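Local structure of mitochondrial RNA-binding protein 2 (Trypanosoma brucei, 2GIA) at residues Glu90-Val95 with Glu160-Thr165; Trp51-Ile56 with Arg80-Glu85; Gln41-Phe46 with Leu65-Phe70; Ala99-Arg104 with Glu114-His119. The protein binds guide RNA as part of a complex with mitochondrial RNA-binding protein 1, which acts as an RNA matchmaker in trypanosome RNA editing. All coordinates share one frame; numbering follows the deposited sequence.

Contact 1 of 4, residues Glu90-Val95 with Glu160-Thr165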
loop_
_atom_site.group_PDB
_atom_site.type_symbol
_atom_site.label_atom_id
_atom_site.label_comp_id
_atom_site.label_asym_id
_atom_site.label_seq_id
_atom_site.Cartn_x
_atom_site.Cartn_y
_atom_site.Cartn_z
ATOM N N GLU D 90 24.790 19.718 -11.358
ATOM C CA GLU D 90 24.917 20.884 -10.506
ATOM C C GLU D 90 23.509 21.424 -10.277
ATOM O O GLU D 90 22.797 21.711 -11.233
ATOM C CB GLU D 90 25.785 21.957 -11.184
ATOM C CG GLU D 90 26.915 22.477 -10.292
ATOM C CD GLU D 90 26.432 22.900 -8.904
ATOM O OE1 GLU D 90 25.751 23.949 -8.793
ATOM O OE2 GLU D 90 26.730 22.170 -7.923
ATOM N N ARG D 91 23.119 21.561 -9.011
ATOM C CA ARG D 91 21.783 22.033 -8.650
ATOM C C ARG D 91 21.598 23.497 -9.025
ATOM O O ARG D 91 22.323 24.377 -8.565
ATOM C CB ARG D 91 21.578 21.819 -7.160
ATOM C CG ARG D 91 20.219 22.192 -6.578
ATOM C CD ARG D 91 20.203 21.680 -5.141
ATOM N NE ARG D 91 19.430 22.497 -4.217
ATOM C CZ ARG D 91 19.728 23.745 -3.878
ATOM N NH1 ARG D 91 20.793 24.347 -4.388
ATOM N NH2 ARG D 91 18.961 24.394 -3.014
ATOM N N VAL D 92 20.610 23.744 -9.865
ATOM C CA VAL D 92 20.315 25.081 -10.349
ATOM C C VAL D 92 19.229 25.754 -9.543
ATOM O O VAL D 92 19.298 26.959 -9.245
ATOM C CB VAL D 92 19.870 25.026 -11.828
ATOM C CG1 VAL D 92 19.319 26.371 -12.256
ATOM C CG2 VAL D 92 21.035 24.632 -12.703
ATOM N N VAL D 93 18.216 24.980 -9.170
ATOM C CA VAL D 93 17.108 25.543 -8.418
ATOM C C VAL D 93 16.373 24.491 -7.590
ATOM O O VAL D 93 16.323 23.320 -7.971
ATOM C CB VAL D 93 16.126 26.256 -9.383
ATOM C CG1 VAL D 93 15.535 25.264 -10.369
ATOM C CG2 VAL D 93 15.053 26.963 -8.594
ATOM N N SER D 94 15.823 24.914 -6.453
ATOM C CA SER D 94 15.115 24.017 -5.549
ATOM C C SER D 94 13.753 24.617 -5.166
ATOM O O SER D 94 13.665 25.761 -4.694
ATOM C CB SER D 94 16.015 23.771 -4.336
ATOM O OG SER D 94 15.372 23.114 -3.263
ATOM N N VAL D 95 12.686 23.858 -5.423
ATOM C CA VAL D 95 11.308 24.277 -5.129
ATOM C C VAL D 95 10.782 23.478 -3.935
ATOM O O VAL D 95 10.846 22.234 -3.916
ATOM C CB VAL D 95 10.378 23.985 -6.319
ATOM C CG1 VAL D 95 8.928 24.364 -5.963
ATOM C CG2 VAL D 95 10.855 24.715 -7.554
ATOM N N GLU D 160 16.432 37.805 -11.381
ATOM C CA GLU D 160 16.798 36.669 -12.215
ATOM C C GLU D 160 15.658 35.692 -12.446
ATOM O O GLU D 160 14.782 35.527 -11.604
ATOM C CB GLU D 160 17.975 35.945 -11.582
ATOM C CG GLU D 160 19.150 36.860 -11.296
ATOM C CD GLU D 160 20.147 36.225 -10.353
ATOM O OE1 GLU D 160 20.639 35.119 -10.664
ATOM O OE2 GLU D 160 20.435 36.829 -9.297
ATOM N N THR D 161 15.689 35.036 -13.598
ATOM C CA THR D 161 14.649 34.090 -13.961
ATOM C C THR D 161 15.236 32.862 -14.658
ATOM O O THR D 161 16.197 32.973 -15.425
ATOM C CB THR D 161 13.630 34.763 -14.896
ATOM O OG1 THR D 161 12.554 33.864 -15.166
ATOM C CG2 THR D 161 14.287 35.131 -16.207
ATOM N N PHE D 162 14.658 31.693 -14.381
ATOM C CA PHE D 162 15.108 30.446 -14.997
ATOM C C PHE D 162 13.908 29.533 -15.297
ATOM O O PHE D 162 13.180 29.134 -14.382
ATOM C CB PHE D 162 16.113 29.714 -14.085
ATOM C CG PHE D 162 16.564 28.383 -14.630
ATOM C CD1 PHE D 162 17.121 28.291 -15.906
ATOM C CD2 PHE D 162 16.401 27.216 -13.887
ATOM C CE1 PHE D 162 17.507 27.053 -16.435
ATOM C CE2 PHE D 162 16.783 25.974 -14.407
ATOM C CZ PHE D 162 17.337 25.892 -15.683
ATOM N N GLU D 163 13.712 29.222 -16.576
ATOM C CA GLU D 163 12.617 28.372 -17.016
ATOM C C GLU D 163 13.081 26.937 -17.241
ATOM O O GLU D 163 14.108 26.697 -17.874
ATOM C CB GLU D 163 12.029 28.919 -18.308
ATOM C CG GLU D 163 11.112 30.117 -18.112
ATOM C CD GLU D 163 10.602 30.670 -19.438
ATOM O OE1 GLU D 163 10.398 29.868 -20.378
ATOM O OE2 GLU D 163 10.396 31.899 -19.544
ATOM N N TRP D 164 12.323 25.975 -16.726
ATOM C CA TRP D 164 12.716 24.579 -16.890
ATOM C C TRP D 164 11.491 23.675 -16.955
ATOM O O TRP D 164 10.431 24.033 -16.448
ATOM C CB TRP D 164 13.636 24.163 -15.743
ATOM C CG TRP D 164 13.079 24.430 -14.356
ATOM C CD1 TRP D 164 13.046 25.632 -13.684
ATOM C CD2 TRP D 164 12.570 23.445 -13.441
ATOM N NE1 TRP D 164 12.557 25.444 -12.405
ATOM C CE2 TRP D 164 12.253 24.121 -12.234
ATOM C CE3 TRP D 164 12.345 22.064 -13.531
ATOM C CZ2 TRP D 164 11.736 23.442 -11.116
ATOM C CZ3 TRP D 164 11.835 21.396 -12.420
ATOM C CH2 TRP D 164 11.530 22.089 -11.231
ATOM N N THR D 165 11.654 22.515 -17.587
ATOM C CA THR D 165 10.569 21.536 -17.768
ATOM C C THR D 165 11.108 20.138 -17.510
ATOM O O THR D 165 12.228 19.826 -17.934
ATOM C CB THR D 165 10.039 21.515 -19.240
ATOM O OG1 THR D 165 9.531 22.800 -19.598
ATOM C CG2 THR D 165 8.901 20.517 -19.398
#
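Strands 90-95 and 160-165 cross almost at a right angle, 93° between their N-to-C directions, with segment axes 9.1 Å apart at closest approach. At that separation they meet through side chains, the CA atoms of Val93 and Phe162 being the nearest across the crossing. A classic beta bulge, in which Val92 and Val93 both face Tyr75 of strand 70-78, lets two consecutive valines point toward strand 160-165. Val92 CG1, anti to its backbone N, presses on the Phe162 ring, 3.3 Å from CE2, while Val93 CG1 reaches the edge of the same ring at CD2. In Val93 that methyl takes the crowded position between N and the carbonyl carbon (chi1 62°), which also brings it tip to tip with Trp164, 3.6 Å from NE1. The indole NE1 spends its hydrogen on Ser143 OG, so the methyl meets it by packing alone. Farther along, Val95 CG2 lies in the indole plane at the edge, 3.9 Å from CZ2. Tyr75 also meets the Trp164 ring, their planes about 35° apart. Aliphatic branches of one sheet thus interlock with aromatic rings of the other, an orthogonal packing of two four-stranded antiparallel sheets at their outermost strands within the chain.

Contact 2 of 4, residues Trp51-Ile56 with Arg80-Glu85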
loop_
_atom_site.group_PDB
_atom_site.type_symbol
_atom_site.label_atom_id
_atom_site.label_comp_id
_atom_site.label_asym_id
_atom_site.label_seq_id
_atom_site.Cartn_x
_atom_site.Cartn_y
_atom_site.Cartn_z
ATOM N N TRP D 51 19.936 12.486 -18.630
ATOM C CA TRP D 51 21.284 12.785 -19.108
ATOM C C TRP D 51 21.326 12.855 -20.629
ATOM O O TRP D 51 20.542 12.213 -21.327
ATOM C CB TRP D 51 22.248 11.684 -18.688
ATOM C CG TRP D 51 22.486 11.528 -17.233
ATOM C CD1 TRP D 51 22.703 10.358 -16.573
ATOM C CD2 TRP D 51 22.649 12.568 -16.272
ATOM N NE1 TRP D 51 23.004 10.602 -15.259
ATOM C CE2 TRP D 51 22.977 11.952 -15.042
ATOM C CE3 TRP D 51 22.554 13.961 -16.325
ATOM C CZ2 TRP D 51 23.209 12.681 -13.872
ATOM C CZ3 TRP D 51 22.788 14.690 -15.161
ATOM C CH2 TRP D 51 23.112 14.043 -13.950
ATOM N N ASN D 52 22.279 13.622 -21.135
ATOM C CA ASN D 52 22.458 13.756 -22.566
ATOM C C ASN D 52 23.883 14.209 -22.828
ATOM O O ASN D 52 24.152 15.403 -22.825
ATOM C CB ASN D 52 21.480 14.776 -23.141
ATOM C CG ASN D 52 21.624 14.923 -24.648
ATOM O OD1 ASN D 52 21.550 13.943 -25.385
ATOM N ND2 ASN D 52 21.833 16.149 -25.108
ATOM N N ASP D 53 24.794 13.258 -23.019
ATOM C CA ASP D 53 26.192 13.599 -23.295
ATOM C C ASP D 53 26.250 14.232 -24.679
ATOM O O ASP D 53 26.944 15.230 -24.886
ATOM C CB ASP D 53 27.094 12.356 -23.283
ATOM C CG ASP D 53 27.155 11.681 -21.927
ATOM O OD1 ASP D 53 27.216 12.381 -20.889
ATOM O OD2 ASP D 53 27.157 10.437 -21.906
ATOM N N GLU D 54 25.507 13.642 -25.615
ATOM C CA GLU D 54 25.456 14.140 -26.980
ATOM C C GLU D 54 25.410 15.664 -26.923
ATOM O O GLU D 54 26.103 16.349 -27.675
ATOM C CB GLU D 54 24.215 13.591 -27.698
ATOM C CG GLU D 54 24.238 13.811 -29.197
ATOM C CD GLU D 54 25.398 13.088 -29.865
ATOM O OE1 GLU D 54 25.427 11.838 -29.806
ATOM O OE2 GLU D 54 26.281 13.764 -30.445
ATOM N N ASP D 55 24.627 16.178 -25.980
ATOM C CA ASP D 55 24.457 17.615 -25.800
ATOM C C ASP D 55 24.220 17.927 -24.309
ATOM O O ASP D 55 23.081 18.001 -23.859
ATOM C CB ASP D 55 23.261 18.071 -26.640
ATOM C CG ASP D 55 23.185 19.567 -26.784
ATOM O OD1 ASP D 55 23.790 20.275 -25.951
ATOM O OD2 ASP D 55 22.505 20.030 -27.725
ATOM N N ILE D 56 25.311 18.101 -23.564
ATOM C CA ILE D 56 25.290 18.390 -22.128
ATOM C C ILE D 56 24.345 19.515 -21.706
ATOM O O ILE D 56 23.834 19.521 -20.585
ATOM C CB ILE D 56 26.692 18.785 -21.628
ATOM C CG1 ILE D 56 27.735 17.809 -22.165
ATOM C CG2 ILE D 56 26.728 18.767 -20.119
ATOM C CD1 ILE D 56 29.184 18.285 -21.992
ATOM N N ARG D 80 29.112 17.673 -16.650
ATOM C CA ARG D 80 30.032 17.161 -17.653
ATOM C C ARG D 80 29.470 15.848 -18.178
ATOM O O ARG D 80 28.577 15.265 -17.566
ATOM C CB ARG D 80 31.415 16.926 -17.044
ATOM C CG ARG D 80 31.421 15.978 -15.853
ATOM C CD ARG D 80 31.474 16.741 -14.546
ATOM N NE ARG D 80 32.815 17.216 -14.226
ATOM C CZ ARG D 80 33.102 17.954 -13.157
ATOM N NH1 ARG D 80 32.138 18.302 -12.309
ATOM N NH2 ARG D 80 34.354 18.335 -12.927
ATOM N N MET D 81 29.983 15.379 -19.310
ATOM C CA MET D 81 29.503 14.125 -19.880
ATOM C C MET D 81 29.778 12.992 -18.901
ATOM O O MET D 81 30.682 13.088 -18.074
ATOM C CB MET D 81 30.172 13.874 -21.237
ATOM C CG MET D 81 29.715 14.880 -22.296
ATOM S SD MET D 81 30.537 14.800 -23.906
ATOM C CE MET D 81 31.859 16.011 -23.662
ATOM N N LEU D 82 28.987 11.928 -18.980
ATOM C CA LEU D 82 29.141 10.800 -18.067
ATOM C C LEU D 82 30.513 10.128 -18.153
ATOM O O LEU D 82 30.938 9.423 -17.232
ATOM C CB LEU D 82 28.034 9.772 -18.327
ATOM C CG LEU D 82 26.607 10.322 -18.223
ATOM C CD1 LEU D 82 25.626 9.172 -18.398
ATOM C CD2 LEU D 82 26.398 11.017 -16.873
ATOM N N THR D 83 31.201 10.365 -19.264
ATOM C CA THR D 83 32.520 9.791 -19.498
ATOM C C THR D 83 33.635 10.713 -19.010
ATOM O O THR D 83 34.463 11.171 -19.805
ATOM C CB THR D 83 32.736 9.522 -20.995
ATOM O OG1 THR D 83 32.548 10.744 -21.723
ATOM C CG2 THR D 83 31.755 8.481 -21.497
ATOM N N GLU D 84 33.642 10.999 -17.711
ATOM C CA GLU D 84 34.676 11.838 -17.111
ATOM C C GLU D 84 34.467 12.052 -15.622
ATOM O O GLU D 84 33.382 11.827 -15.091
ATOM C CB GLU D 84 34.793 13.195 -17.825
ATOM C CG GLU D 84 33.563 14.076 -17.811
ATOM C CD GLU D 84 33.826 15.441 -18.448
ATOM O OE1 GLU D 84 34.631 16.219 -17.883
ATOM O OE2 GLU D 84 33.233 15.739 -19.512
ATOM N N GLU D 85 35.538 12.463 -14.954
ATOM C CA GLU D 85 35.521 12.719 -13.521
ATOM C C GLU D 85 34.646 13.919 -13.168
ATOM O O GLU D 85 34.155 14.628 -14.057
ATOM C CB GLU D 85 36.957 12.954 -13.024
ATOM C CG GLU D 85 37.887 13.656 -14.038
ATOM C CD GLU D 85 37.404 15.047 -14.478
ATOM O OE1 GLU D 85 37.270 15.945 -13.607
ATOM O OE2 GLU D 85 37.172 15.240 -15.699
#
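Neither segment is regular helix or strand; the two loops come closest at Asp53 and Met81, whose CA atoms are 4.8 Å apart. One strong polar link joins them: Leu82 N donates to Asp53 OD1 over 2.6 Å, with an N-H...O angle of 161°. The amide meets the carboxylate from above its plane, 39° out of it, and Met81 CB packs beside the same oxygen. Leu82 carries one of two apolar patches. Its CD2 methyl sits over one face of the Trp51 indole, 3.7 Å from the centroid of the five-membered ring and almost on the normal, a CH-pi contact; CD1, the other branch, touches Trp51 CD1 at 3.6 Å. In the second patch, Ile56 crosses Met81 at about a right angle. Its CD1, carried out by an extended second torsion (chi2 167°), is 3.5 Å from Met81 CG, tighter than usual, and the bend of Met81 at chi3 brings CE near the same methyl. This surface contact ties the loop between strands 45-50 and 60-67 to the one between 70-78 and 89-97. Both loops lie at one end of the antiparallel sheet, where Gln78 at the end of strand 70-78 touches Trp51, Asp53 and Ile56.

Contact 3 of 4, residues Gln41-Phe46 with Leu65-Phe70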
loop_
_atom_site.group_PDB
_atom_site.type_symbol
_atom_site.label_atom_id
_atom_site.label_comp_id
_atom_site.label_asym_id
_atom_site.label_seq_id
_atom_site.Cartn_x
_atom_site.Cartn_y
_atom_site.Cartn_z
ATOM N N GLN D 41 19.799 8.071 6.825
ATOM C CA GLN D 41 19.885 9.468 7.264
ATOM C C GLN D 41 19.361 10.488 6.241
ATOM O O GLN D 41 18.687 11.455 6.605
ATOM C CB GLN D 41 21.354 9.829 7.585
ATOM C CG GLN D 41 21.991 9.062 8.748
ATOM C CD GLN D 41 23.519 9.241 8.826
ATOM O OE1 GLN D 41 24.045 10.365 8.751
ATOM N NE2 GLN D 41 24.236 8.126 8.986
ATOM N N LEU D 42 19.675 10.283 4.963
ATOM C CA LEU D 42 19.259 11.241 3.945
ATOM C C LEU D 42 17.747 11.201 3.727
ATOM O O LEU D 42 17.060 10.243 4.121
ATOM C CB LEU D 42 19.996 10.974 2.619
ATOM C CG LEU D 42 21.461 11.448 2.450
ATOM C CD1 LEU D 42 21.516 12.863 1.890
ATOM C CD2 LEU D 42 22.190 11.389 3.803
ATOM N N PRO D 43 17.209 12.258 3.117
ATOM C CA PRO D 43 15.775 12.351 2.841
ATOM C C PRO D 43 15.267 11.250 1.898
ATOM O O PRO D 43 15.959 10.849 0.960
ATOM C CB PRO D 43 15.650 13.709 2.157
ATOM C CG PRO D 43 16.783 14.522 2.790
ATOM C CD PRO D 43 17.899 13.529 2.796
ATOM N N PRO D 44 14.050 10.746 2.152
ATOM C CA PRO D 44 13.508 9.718 1.248
ATOM C C PRO D 44 13.456 10.428 -0.120
ATOM O O PRO D 44 13.107 11.612 -0.190
ATOM C CB PRO D 44 12.107 9.482 1.801
ATOM C CG PRO D 44 12.331 9.616 3.282
ATOM C CD PRO D 44 13.262 10.858 3.391
ATOM N N ALA D 45 13.746 9.731 -1.210
ATOM C CA ALA D 45 13.782 10.429 -2.512
ATOM C C ALA D 45 13.872 9.471 -3.688
ATOM O O ALA D 45 14.101 8.277 -3.533
ATOM C CB ALA D 45 15.069 11.315 -2.552
ATOM N N PHE D 46 13.673 10.001 -4.875
ATOM C CA PHE D 46 13.949 9.212 -6.085
ATOM C C PHE D 46 14.494 10.216 -7.107
ATOM O O PHE D 46 14.282 11.410 -6.965
ATOM C CB PHE D 46 12.747 8.450 -6.659
ATOM C CG PHE D 46 11.649 9.313 -7.209
ATOM C CD1 PHE D 46 11.537 9.520 -8.588
ATOM C CD2 PHE D 46 10.692 9.889 -6.349
ATOM C CE1 PHE D 46 10.493 10.289 -9.122
ATOM C CE2 PHE D 46 9.632 10.664 -6.886
ATOM C CZ PHE D 46 9.541 10.860 -8.270
ATOM N N LEU D 65 12.448 14.854 -3.266
ATOM C CA LEU D 65 12.660 14.352 -1.914
ATOM C C LEU D 65 11.652 14.791 -0.921
ATOM O O LEU D 65 10.830 15.663 -1.192
ATOM C CB LEU D 65 14.052 14.735 -1.413
ATOM C CG LEU D 65 14.599 16.141 -1.654
ATOM C CD1 LEU D 65 15.164 16.690 -0.376
ATOM C CD2 LEU D 65 15.687 16.094 -2.688
ATOM N N HIS D 66 11.704 14.171 0.246
ATOM C CA HIS D 66 10.771 14.511 1.289
ATOM C C HIS D 66 11.559 14.953 2.509
ATOM O O HIS D 66 12.353 14.195 3.066
ATOM C CB HIS D 66 9.881 13.327 1.617
ATOM C CG HIS D 66 8.750 13.685 2.524
ATOM N ND1 HIS D 66 8.715 13.311 3.846
ATOM C CD2 HIS D 66 7.631 14.419 2.305
ATOM C CE1 HIS D 66 7.622 13.799 4.409
ATOM N NE2 HIS D 66 6.946 14.474 3.493
ATOM N N ARG D 67 11.346 16.191 2.947
ATOM C CA ARG D 67 12.136 16.686 4.078
ATOM C C ARG D 67 11.334 17.654 4.915
ATOM O O ARG D 67 10.744 18.585 4.378
ATOM C CB ARG D 67 13.407 17.367 3.527
ATOM C CG ARG D 67 14.406 17.844 4.622
ATOM C CD ARG D 67 15.700 18.366 3.985
ATOM N NE ARG D 67 15.377 19.446 3.069
ATOM C CZ ARG D 67 15.979 19.658 1.907
ATOM N NH1 ARG D 67 16.958 18.864 1.495
ATOM N NH2 ARG D 67 15.575 20.660 1.146
ATOM N N ASP D 68 11.251 17.400 6.217
ATOM C CA ASP D 68 10.505 18.299 7.111
ATOM C C ASP D 68 9.093 18.627 6.659
ATOM O O ASP D 68 8.723 19.808 6.655
ATOM C CB ASP D 68 11.244 19.633 7.269
ATOM C CG ASP D 68 12.607 19.476 7.883
ATOM O OD1 ASP D 68 12.709 18.808 8.937
ATOM O OD2 ASP D 68 13.575 20.027 7.316
ATOM N N THR D 69 8.317 17.609 6.287
ATOM C CA THR D 69 6.931 17.768 5.814
ATOM C C THR D 69 6.770 18.414 4.424
ATOM O O THR D 69 5.638 18.637 3.943
ATOM C CB THR D 69 6.023 18.549 6.829
ATOM O OG1 THR D 69 6.144 19.966 6.626
ATOM C CG2 THR D 69 6.399 18.190 8.278
ATOM N N PHE D 70 7.880 18.725 3.771
ATOM C CA PHE D 70 7.795 19.295 2.428
ATOM C C PHE D 70 8.226 18.282 1.371
ATOM O O PHE D 70 9.115 17.472 1.623
ATOM C CB PHE D 70 8.781 20.464 2.254
ATOM C CG PHE D 70 8.481 21.661 3.107
ATOM C CD1 PHE D 70 7.718 22.706 2.604
ATOM C CD2 PHE D 70 8.977 21.744 4.406
ATOM C CE1 PHE D 70 7.449 23.840 3.386
ATOM C CE2 PHE D 70 8.714 22.873 5.211
ATOM C CZ PHE D 70 7.950 23.918 4.695
#
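The open end of the beta hairpin formed by strands 45-50 and 60-67 is paired here, where the chain enters the first strand through two prolines. Ala45 and Leu65 form an antiparallel non-hydrogen-bonded pair, CA atoms 4.1 Å apart, and on the same sheet face Ala45 CB meets Leu65 CB at 3.7 Å. Leu65 holds CG in the crowded position between its backbone N and carbonyl carbon (chi1 43°). Its side chain runs beside Pro43, pointing the same way, and the CD1 methyl of Leu65 comes to 3.9 Å from Pro43 CB. Arg67 also lies alongside that proline: CG is anti to the backbone N (chi1 -175°), and CD passes 4.2 Å from Pro43 CG before a bend at chi3 turns the guanidinium end. His66, with CG likewise anti to N, carries its ring away from the prolines to pack on Ala183 of helix 170-187 and on Tyr153 of the mitochondrial RNA-binding protein 1 chain. That partner also receives Pro44 on its His152 and hydrogen-bonds the backbone of Ala45, so this edge of the sheet belongs to the subunit interface. A type I' turn from Arg67 to Phe70 leads into strand 70-78. Between the paired segments, His66 N donates 3.0 Å to Pro44 O, nearly along its C=O axis.

Contact 4 of 4, residues Ala99-Arg104 with Glu114-His119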
loop_
_atom_site.group_PDB
_atom_site.type_symbol
_atom_site.label_atom_id
_atom_site.label_comp_id
_atom_site.label_asym_id
_atom_site.label_seq_id
_atom_site.Cartn_x
_atom_site.Cartn_y
_atom_site.Cartn_z
ATOM N N ALA D 99 2.987 20.687 2.376
ATOM C CA ALA D 99 2.173 19.492 2.444
ATOM C C ALA D 99 0.830 19.580 1.753
ATOM O O ALA D 99 0.337 18.582 1.242
ATOM C CB ALA D 99 1.983 19.078 3.890
ATOM N N VAL D 100 0.232 20.763 1.720
ATOM C CA VAL D 100 -1.070 20.894 1.083
ATOM C C VAL D 100 -1.055 20.543 -0.406
ATOM O O VAL D 100 -2.095 20.156 -0.955
ATOM C CB VAL D 100 -1.646 22.326 1.268
ATOM C CG1 VAL D 100 -0.741 23.346 0.574
ATOM C CG2 VAL D 100 -3.059 22.401 0.707
ATOM N N TYR D 101 0.089 20.675 -1.077
ATOM C CA TYR D 101 0.136 20.335 -2.498
ATOM C C TYR D 101 0.165 18.822 -2.788
ATOM O O TYR D 101 -0.050 18.412 -3.913
ATOM C CB TYR D 101 1.379 20.933 -3.152
ATOM C CG TYR D 101 1.249 22.389 -3.499
ATOM C CD1 TYR D 101 0.342 22.807 -4.479
ATOM C CD2 TYR D 101 1.983 23.359 -2.813
ATOM C CE1 TYR D 101 0.151 24.160 -4.769
ATOM C CE2 TYR D 101 1.806 24.735 -3.101
ATOM C CZ TYR D 101 0.882 25.118 -4.078
ATOM O OH TYR D 101 0.665 26.452 -4.366
ATOM N N THR D 102 0.434 17.986 -1.796
ATOM C CA THR D 102 0.542 16.557 -2.113
ATOM C C THR D 102 -0.699 15.988 -2.757
ATOM O O THR D 102 -0.638 15.357 -3.844
ATOM C CB THR D 102 0.902 15.769 -0.861
ATOM O OG1 THR D 102 2.079 16.361 -0.304
ATOM C CG2 THR D 102 1.196 14.258 -1.212
ATOM N N ALA D 103 -1.836 16.207 -2.111
ATOM C CA ALA D 103 -3.086 15.708 -2.639
ATOM C C ALA D 103 -3.430 16.334 -3.993
ATOM O O ALA D 103 -4.095 15.685 -4.800
ATOM C CB ALA D 103 -4.228 15.955 -1.610
ATOM N N ARG D 104 -2.992 17.578 -4.267
ATOM C CA ARG D 104 -3.302 18.209 -5.577
ATOM C C ARG D 104 -2.505 17.590 -6.711
ATOM O O ARG D 104 -3.015 17.467 -7.817
ATOM C CB ARG D 104 -3.028 19.727 -5.562
ATOM C CG ARG D 104 -4.035 20.460 -4.624
ATOM C CD ARG D 104 -3.775 21.974 -4.613
ATOM N NE ARG D 104 -4.702 22.669 -3.728
ATOM C CZ ARG D 104 -5.861 23.215 -4.110
ATOM N NH1 ARG D 104 -6.277 23.165 -5.382
ATOM N NH2 ARG D 104 -6.607 23.840 -3.206
ATOM N N GLU D 114 -7.090 17.991 -14.024
ATOM C CA GLU D 114 -6.306 18.145 -15.247
ATOM C C GLU D 114 -5.091 19.023 -15.022
ATOM O O GLU D 114 -4.231 19.138 -15.897
ATOM C CB GLU D 114 -7.171 18.715 -16.384
ATOM C CG GLU D 114 -8.075 17.677 -17.094
ATOM C CD GLU D 114 -7.310 16.432 -17.579
ATOM O OE1 GLU D 114 -7.118 15.494 -16.775
ATOM O OE2 GLU D 114 -6.891 16.378 -18.755
ATOM N N LYS D 115 -5.009 19.640 -13.854
ATOM C CA LYS D 115 -3.872 20.500 -13.571
ATOM C C LYS D 115 -3.711 20.938 -12.130
ATOM O O LYS D 115 -4.678 21.041 -11.383
ATOM C CB LYS D 115 -3.943 21.782 -14.443
ATOM C CG LYS D 115 -2.984 22.888 -13.968
ATOM C CD LYS D 115 -2.817 24.014 -15.002
ATOM C CE LYS D 115 -4.036 24.923 -15.098
ATOM N NZ LYS D 115 -5.242 24.216 -15.589
ATOM N N VAL D 116 -2.463 21.193 -11.741
ATOM C CA VAL D 116 -2.193 21.726 -10.419
ATOM C C VAL D 116 -1.191 22.852 -10.661
ATOM O O VAL D 116 -0.207 22.662 -11.375
ATOM C CB VAL D 116 -1.577 20.692 -9.414
ATOM C CG1 VAL D 116 -0.314 20.019 -9.991
ATOM C CG2 VAL D 116 -1.211 21.409 -8.122
ATOM N N GLU D 117 -1.460 24.019 -10.082
ATOM C CA GLU D 117 -0.587 25.192 -10.217
ATOM C C GLU D 117 0.066 25.536 -8.898
ATOM O O GLU D 117 -0.578 25.513 -7.859
ATOM C CB GLU D 117 -1.389 26.409 -10.669
ATOM C CG GLU D 117 -1.843 26.339 -12.108
ATOM C CD GLU D 117 -2.491 27.638 -12.549
ATOM O OE1 GLU D 117 -1.966 28.704 -12.167
ATOM O OE2 GLU D 117 -3.505 27.598 -13.276
ATOM N N VAL D 118 1.354 25.845 -8.939
ATOM C CA VAL D 118 2.085 26.238 -7.742
ATOM C C VAL D 118 2.529 27.689 -8.008
ATOM O O VAL D 118 3.160 27.962 -9.030
ATOM C CB VAL D 118 3.355 25.376 -7.553
ATOM C CG1 VAL D 118 4.007 25.704 -6.225
ATOM C CG2 VAL D 118 3.008 23.880 -7.674
ATOM N N HIS D 119 2.189 28.602 -7.099
ATOM C CA HIS D 119 2.551 30.026 -7.233
ATOM C C HIS D 119 3.219 30.550 -5.975
ATOM O O HIS D 119 2.681 30.421 -4.875
ATOM C CB HIS D 119 1.317 30.904 -7.500
ATOM C CG HIS D 119 0.603 30.583 -8.776
ATOM N ND1 HIS D 119 1.128 30.872 -10.019
ATOM C CD2 HIS D 119 -0.586 29.979 -9.001
ATOM C CE1 HIS D 119 0.291 30.459 -10.953
ATOM N NE2 HIS D 119 -0.757 29.913 -10.362
HETATM O O HOH W 1 -5.057 19.247 -8.658
#
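This is a helix-on-sheet packing contact: helix 101-109 lies, through Tyr101 and Arg104, against strand 116-119, an outermost strand of the second four-stranded antiparallel sheet within the chain. Tyr101 does most of the work. With CG anti to the carbonyl carbon (chi1 -80°), its ring slants across the strand. Val118 puts CG2 over one face of the ring toward the rim, while CG1, anti to its own backbone N, is 3.8 Å from CZ. The strand backbone takes part too, Glu117 O approaching Tyr101 CE1 at 3.5 Å. One turn later in the helix, Arg104 contributes the root of its side chain, CB meeting Val116 CG2 at 3.6 Å, and the extended remainder leads away from the strand; Arg104 also packs on His130 of the mitochondrial RNA-binding protein 1 chain. Val116 CG2 also grazes Tyr101 CD1, so one methyl serves both helix residues, and Phe105 of the helix packs on Val116 and Val118. A water links the backbones at one end, donating to Arg104 O at 2.8 Å and, at longer range, to Lys115 O. Within the strand, His119 NE2 donates a very short 2.5 Å hydrogen bond to the anti lone pair of Glu117 OE1.

The four contacts together illustrate how two antiparallel sheets and their connections build one chain. Contact 2 joins loops that connect strands of the sheet in which contact 3 lies; the two centres are 27 Å apart and their segments alternate along the chain. Contact 1 joins this sheet to the second; its centre is about 19 Å from that of each other contact. Contact 4 is nested within the loop that contact 1 closes, and strand 89-97 and helix 101-109 follow each other in the chain. Contacts 3 and 4 touch, Thr69 O packing 3.7 Å from Ala99 CB, and both reach the mitochondrial RNA-binding protein 1 chain. Contact 2 lies farthest from contact 4, centres 33 Å apart.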